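Local coordinates for protein VESB protease (Vibrio cholerae, PDB 4LK4) that probably acts as a secreted trypsin-like serine endopeptidase of the S1 family, cleaving peptide bonds in protein substrates, at residues T133-A138 with F185-L190. The protein carries 1 engineered substitution. Numbering follows the deposited sequence.
Sequences TPLTVA and FCAARL
L135, which meets F185 and A187 through its side chain, is hydrogen-bonded through its backbone to V160 of strand 156-162. The sheet is that of the second beta-barrel of the trypsin fold. Strand 156-162 pairs antiparallel with both strand 134-139 and strand 184-189, which makes these two next-but-one neighbours; no hydrogen bond joins them directly. The CA atoms of L135 and A187 are nevertheless just 8.1 Å apart, shorter than two flat strand spacings would give, as expected where a sheet curls. In L135, F185 and A187 the bond from CA to CB points toward the opposite segment, and all three residues are buried, evidence that they belong to the barrel's apolar interior.

One methyl of L135 does the touching. CG stands anti to the carbonyl carbon (chi1 -48°), and chi2 of 172° sets CD1 anti to CA, at the far end of the chain; this is the methyl that meets F185 and A187. CD1 comes to 4.1 Å from CE1 of F185, neither squarely over the ring nor in line with its edge. It also lies 4.4 Å from CB of A187. The other branch points elsewhere: CD2 of L135 remains 6.1 Å from CE1 of F185.

The joint burial is modest, 76 Å², in keeping with one methyl doing all the touching from its side. I203 also touches both L135 and F185, and Y231 touches A187. Between F185 and A187, C186 turns the other way, its SG bonded to SG of C168.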
loop_
_atom_site.group_PDB
_atom_site.type_symbol
_atom_site.label_atom_id
_atom_site.label_comp_id
_atom_site.label_asym_id
_atom_site.label_seq_id
_atom_site.Cartn_x
_atom_site.Cartn_y
_atom_site.Cartn_z
ATOM N N THR A 133 19.648 -16.061 0.319
ATOM C CA THR A 133 19.906 -14.853 -0.447
ATOM C C THR A 133 19.996 -13.675 0.541
ATOM O O THR A 133 19.103 -13.465 1.336
ATOM C CB THR A 133 18.786 -14.606 -1.463
ATOM O OG1 THR A 133 18.826 -15.630 -2.468
ATOM C CG2 THR A 133 18.910 -13.212 -2.086
ATOM N N PRO A 134 21.119 -12.943 0.533
ATOM C CA PRO A 134 21.250 -11.830 1.459
ATOM C C PRO A 134 20.292 -10.694 1.112
ATOM O O PRO A 134 20.215 -10.302 -0.051
ATOM C CB PRO A 134 22.712 -11.384 1.247
ATOM C CG PRO A 134 23.400 -12.596 0.689
ATOM C CD PRO A 134 22.382 -13.202 -0.198
ATOM N N LEU A 135 19.577 -10.169 2.105
ATOM C CA LEU A 135 18.698 -9.043 1.896
ATOM C C LEU A 135 18.999 -7.981 2.931
ATOM O O LEU A 135 19.541 -8.279 3.991
ATOM C CB LEU A 135 17.232 -9.486 2.031
ATOM C CG LEU A 135 16.836 -10.747 1.253
ATOM C CD1 LEU A 135 15.423 -11.150 1.649
ATOM C CD2 LEU A 135 16.899 -10.518 -0.236
ATOM N N THR A 136 18.605 -6.741 2.628
ATOM C CA THR A 136 18.768 -5.630 3.529
ATOM C C THR A 136 17.451 -4.882 3.748
ATOM O O THR A 136 16.818 -4.476 2.794
ATOM C CB THR A 136 19.816 -4.650 2.981
ATOM O OG1 THR A 136 21.019 -5.358 2.640
ATOM C CG2 THR A 136 20.140 -3.586 4.022
ATOM N N VAL A 137 17.111 -4.678 5.024
ATOM C CA VAL A 137 15.932 -3.992 5.493
ATOM C C VAL A 137 16.316 -2.619 5.976
ATOM O O VAL A 137 17.384 -2.439 6.542
ATOM C CB VAL A 137 15.359 -4.667 6.752
ATOM C CG1 VAL A 137 13.998 -4.090 7.069
ATOM C CG2 VAL A 137 15.207 -6.156 6.537
ATOM N N ALA A 138 15.443 -1.646 5.818
ATOM C CA ALA A 138 15.771 -0.297 6.261
ATOM C C ALA A 138 14.574 0.349 6.927
ATOM O O ALA A 138 13.437 0.142 6.524
ATOM C CB ALA A 138 16.263 0.552 5.103
ATOM N N PHE A 185 6.714 -13.618 2.548
ATOM C CA PHE A 185 7.854 -14.510 2.825
ATOM C C PHE A 185 8.563 -14.086 4.106
ATOM O O PHE A 185 8.268 -13.031 4.672
ATOM C CB PHE A 185 8.854 -14.487 1.655
ATOM C CG PHE A 185 9.551 -13.168 1.463
ATOM C CD1 PHE A 185 10.705 -12.869 2.152
ATOM C CD2 PHE A 185 9.053 -12.228 0.579
ATOM C CE1 PHE A 185 11.358 -11.665 1.943
ATOM C CE2 PHE A 185 9.671 -11.012 0.407
ATOM C CZ PHE A 185 10.833 -10.735 1.083
ATOM N N CYS A 186 9.528 -14.897 4.515
ATOM C CA CYS A 186 10.252 -14.727 5.749
ATOM C C CYS A 186 11.718 -14.477 5.495
ATOM O O CYS A 186 12.295 -14.973 4.532
ATOM C CB CYS A 186 10.189 -16.015 6.571
ATOM S SG CYS A 186 8.608 -16.339 7.350
ATOM N N ALA A 187 12.337 -13.768 6.421
ATOM C CA ALA A 187 13.762 -13.591 6.400
ATOM C C ALA A 187 14.233 -13.472 7.820
ATOM O O ALA A 187 13.522 -12.968 8.691
ATOM C CB ALA A 187 14.111 -12.345 5.633
ATOM N N ALA A 188 15.451 -13.920 8.047
ATOM C CA ALA A 188 15.961 -14.059 9.391
ATOM C C ALA A 188 17.104 -13.134 9.663
ATOM O O ALA A 188 18.022 -12.977 8.851
ATOM C CB ALA A 188 16.404 -15.495 9.628
ATOM N N ARG A 189 17.051 -12.549 10.844
ATOM C CA ARG A 189 18.178 -11.806 11.365
ATOM C C ARG A 189 19.248 -12.701 11.894
ATOM O O ARG A 189 18.991 -13.846 12.236
ATOM C CB ARG A 189 17.708 -10.827 12.398
ATOM C CG ARG A 189 17.133 -9.687 11.598
ATOM C CD ARG A 189 16.437 -8.682 12.422
ATOM N NE ARG A 189 17.370 -8.000 13.302
ATOM C CZ ARG A 189 17.144 -6.790 13.755
ATOM N NH1 ARG A 189 16.014 -6.172 13.353
ATOM N NH2 ARG A 189 18.016 -6.220 14.591
ATOM N N LEU A 190 20.466 -12.193 11.923
ATOM C CA LEU A 190 21.588 -13.034 12.246
ATOM C C LEU A 190 21.924 -13.002 13.732
ATOM O O LEU A 190 22.874 -13.623 14.112
ATOM C CB LEU A 190 22.787 -12.663 11.382
ATOM C CG LEU A 190 22.441 -12.399 9.903
ATOM C CD1 LEU A 190 23.681 -11.965 9.125
ATOM C CD2 LEU A 190 21.798 -13.603 9.253
#